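Local structure of outer envelope protein 64, mitochondrial (Arabidopsis thaliana, 6HPG) at residues N27-A32 with C44-A49. The protein probably acts as a chaperone receptor for Hsp90-dependent protein targeting to mitochondria, its C-terminal TPR domain forming the present chain. Numbering follows the deposited sequence.
Sequences NFYTEA and CNRAAA
Y29 and R46 have their CA atoms 5.8 Å apart where 27-32 and 44-49 run nearly antiparallel, their axes 9.3 Å and their N-to-C directions 158° apart. CB of Y29 points at 44-49, and N45 CB sits over one face of the Y29 ring, offset toward the rim, in a CH-pi contact 3.8 Å from the centroid. At the ring edge lies the methyl of A49, while Y29 CD2 comes obliquely to R46 CA at 3.7 Å. Here helix B of the first tetratricopeptide repeat packs on helix A of the second, the joint that stacks successive TPR hairpins. Y29 OH hydrogen-bonds N14 of helix 2-18; N45 ND2 hydrogen-bonds to the backbone of the bound peptide, and Y29 and N45 also pack on it, lining the peptide-binding surface. An alanine in place of Y29 would probably leave N45 CB without its aromatic cover, N14 without its hydroxyl partner and an apolar peptide side chain without the ring. R46 has CG anti to the backbone N (chi1 -162°) and bends at chi3, carrying NH1 to T30 OG1, a 2.8 Å hydrogen bond in the guanidinium plane. T30 OG1 in turn donates to V26 O, and R46 NE forms a salt bridge with D62.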
ATOM      1  N   ASN A  27      -2.240   3.821  13.631  1.00 14.94           N
ATOM      2  CA  ASN A  27      -1.831   3.432  14.958  1.00 17.10           C
ATOM      3  C   ASN A  27      -2.095   1.944  15.230  1.00 18.72           C
ATOM      4  O   ASN A  27      -1.244   1.282  15.826  1.00 15.75           O
ATOM      5  CB  ASN A  27      -2.488   4.332  16.002  1.00 17.44           C
ATOM      6  CG  ASN A  27      -1.879   5.733  16.004  1.00 22.12           C
ATOM      7  OD1 ASN A  27      -0.704   5.891  15.721  1.00 22.09           O
ATOM      8  ND2 ASN A  27      -2.674   6.742  16.351  1.00 23.98           N
ATOM      9  N   PHE A  28      -3.224   1.419  14.746  1.00 13.42           N
ATOM     10  CA  PHE A  28      -3.491  -0.018  14.860  1.00 15.25           C
ATOM     11  C   PHE A  28      -2.482  -0.835  14.053  1.00 15.53           C
ATOM     12  O   PHE A  28      -1.978  -1.843  14.548  1.00 18.88           O
ATOM     13  CB  PHE A  28      -4.951  -0.394  14.452  1.00 16.14           C
ATOM     14  CG  PHE A  28      -5.977  -0.156  15.539  1.00 18.24           C
ATOM     15  CD1 PHE A  28      -5.809  -0.695  16.805  1.00 19.22           C
ATOM     16  CD2 PHE A  28      -7.130   0.585  15.289  1.00 22.79           C
ATOM     17  CE1 PHE A  28      -6.732  -0.466  17.811  1.00 16.94           C
ATOM     18  CE2 PHE A  28      -8.047   0.832  16.300  1.00 20.73           C
ATOM     19  CZ  PHE A  28      -7.839   0.300  17.566  1.00 19.18           C
ATOM     20  N   TYR A  29      -2.130  -0.345  12.867  1.00 14.12           N
ATOM     21  CA  TYR A  29      -1.253  -1.046  11.965  1.00 13.16           C
ATOM     22  C   TYR A  29       0.152  -0.981  12.482  1.00 14.72           C
ATOM     23  O   TYR A  29       0.908  -1.961  12.357  1.00 12.67           O
ATOM     24  CB  TYR A  29      -1.364  -0.498  10.547  1.00 13.56           C
ATOM     25  CG  TYR A  29      -2.706  -0.714   9.815  1.00 14.94           C
ATOM     26  CD1 TYR A  29      -3.394  -1.926   9.865  1.00 15.85           C
ATOM     27  CD2 TYR A  29      -3.232   0.277   9.009  1.00 16.09           C
ATOM     28  CE1 TYR A  29      -4.571  -2.120   9.139  1.00 14.49           C
ATOM     29  CE2 TYR A  29      -4.378   0.079   8.299  1.00 14.06           C
ATOM     30  CZ  TYR A  29      -5.061  -1.112   8.379  1.00 14.57           C
ATOM     31  OH  TYR A  29      -6.227  -1.275   7.629  1.00 15.65           O
ATOM     32  N   THR A  30       0.497   0.127  13.137  1.00 15.96           N
ATOM     33  CA  THR A  30       1.826   0.254  13.797  1.00 16.01           C
ATOM     34  C   THR A  30       2.029  -0.790  14.893  1.00 16.84           C
ATOM     35  O   THR A  30       3.095  -1.482  15.005  1.00 15.71           O
ATOM     36  CB  THR A  30       2.010   1.701  14.265  1.00 15.69           C
ATOM     37  OG1 THR A  30       2.017   2.505  13.086  1.00 12.53           O
ATOM     38  CG2 THR A  30       3.322   1.952  15.077  1.00 16.30           C
ATOM     39  N   GLU A  31       0.984  -0.966  15.655  1.00 17.00           N
ATOM     40  CA  GLU A  31       0.990  -1.969  16.707  1.00 21.33           C
ATOM     41  C   GLU A  31       1.010  -3.408  16.163  1.00 20.00           C
ATOM     42  O   GLU A  31       1.691  -4.272  16.764  1.00 17.75           O
ATOM     43  CB  GLU A  31      -0.198  -1.764  17.631  1.00 19.41           C
ATOM     44  CG  GLU A  31      -0.289  -2.724  18.800  1.00 21.57           C
ATOM     45  CD  GLU A  31       0.778  -2.501  19.869  1.00 22.65           C
ATOM     46  OE1 GLU A  31       0.751  -3.209  20.906  1.00 29.96           O
ATOM     47  OE2 GLU A  31       1.596  -1.606  19.699  1.00 22.35           O
ATOM     48  N   ALA A  32       0.211  -3.653  15.107  1.00 18.09           N
ATOM     49  CA  ALA A  32       0.217  -4.891  14.356  1.00 16.88           C
ATOM     50  C   ALA A  32       1.623  -5.251  13.968  1.00 18.44           C
ATOM     51  O   ALA A  32       2.080  -6.378  14.190  1.00 18.80           O
ATOM     52  CB  ALA A  32      -0.650  -4.759  13.107  1.00 22.17           C
ATOM     53  N   CYS A  44       1.553  -2.893   3.933  1.00 16.56           N
ATOM     54  CA  CYS A  44       0.810  -2.430   2.758  1.00 16.27           C
ATOM     55  C   CYS A  44      -0.453  -1.703   3.144  1.00 16.86           C
ATOM     56  O   CYS A  44      -0.816  -0.700   2.524  1.00 19.45           O
ATOM     57  CB  CYS A  44       0.425  -3.588   1.873  1.00 17.16           C
ATOM     58  SG  CYS A  44       0.332  -3.045   0.150  1.00 22.16           S
ATOM     59  N   ASN A  45      -1.164  -2.249   4.136  1.00 18.61           N
ATOM     60  CA  ASN A  45      -2.311  -1.578   4.689  1.00 18.17           C
ATOM     61  C   ASN A  45      -1.899  -0.226   5.311  1.00 18.46           C
ATOM     62  O   ASN A  45      -2.577   0.779   5.129  1.00 19.89           O
ATOM     63  CB  ASN A  45      -3.032  -2.457   5.721  1.00 18.49           C
ATOM     64  CG  ASN A  45      -3.789  -3.606   5.096  1.00 18.01           C
ATOM     65  OD1 ASN A  45      -3.908  -3.716   3.866  1.00 21.03           O
ATOM     66  ND2 ASN A  45      -4.306  -4.470   5.930  1.00 18.15           N
ATOM     67  N   ARG A  46      -0.807  -0.180   6.043  1.00 18.01           N
ATOM     68  CA  ARG A  46      -0.450   1.088   6.641  1.00 16.63           C
ATOM     69  C   ARG A  46      -0.108   2.121   5.585  1.00 17.15           C
ATOM     70  O   ARG A  46      -0.430   3.300   5.755  1.00 16.19           O
ATOM     71  CB  ARG A  46       0.697   0.953   7.634  1.00 15.84           C
ATOM     72  CG  ARG A  46       0.756   2.164   8.549  1.00 16.54           C
ATOM     73  CD  ARG A  46       1.728   2.000   9.689  1.00 16.42           C
ATOM     74  NE  ARG A  46       3.082   1.742   9.212  1.00 18.52           N
ATOM     75  CZ  ARG A  46       4.142   1.605  10.025  1.00 20.21           C
ATOM     76  NH1 ARG A  46       4.043   1.767  11.355  1.00 16.17           N
ATOM     77  NH2 ARG A  46       5.313   1.336   9.502  1.00 19.77           N
ATOM     78  N   ALA A  47       0.593   1.696   4.511  1.00 16.00           N
ATOM     79  CA  ALA A  47       0.747   2.581   3.359  1.00 16.29           C
ATOM     80  C   ALA A  47      -0.554   3.212   2.893  1.00 15.98           C
ATOM     81  O   ALA A  47      -0.594   4.409   2.588  1.00 15.42           O
ATOM     82  CB  ALA A  47       1.373   1.863   2.184  1.00 16.74           C
ATOM     83  N   ALA A  48      -1.580   2.384   2.744  1.00 14.58           N
ATOM     84  CA  ALA A  48      -2.898   2.892   2.321  1.00 17.43           C
ATOM     85  C   ALA A  48      -3.386   3.969   3.275  1.00 16.88           C
ATOM     86  O   ALA A  48      -3.865   4.995   2.851  1.00 17.33           O
ATOM     87  CB  ALA A  48      -3.905   1.754   2.283  1.00 14.65           C
ATOM     88  N   ALA A  49      -3.306   3.732   4.592  1.00 18.59           N
ATOM     89  CA  ALA A  49      -3.720   4.799   5.560  1.00 19.37           C
ATOM     90  C   ALA A  49      -2.879   6.075   5.397  1.00 17.91           C
ATOM     91  O   ALA A  49      -3.439   7.184   5.395  1.00 17.70           O
ATOM     92  CB  ALA A  49      -3.663   4.310   6.999  1.00 20.66           C
TER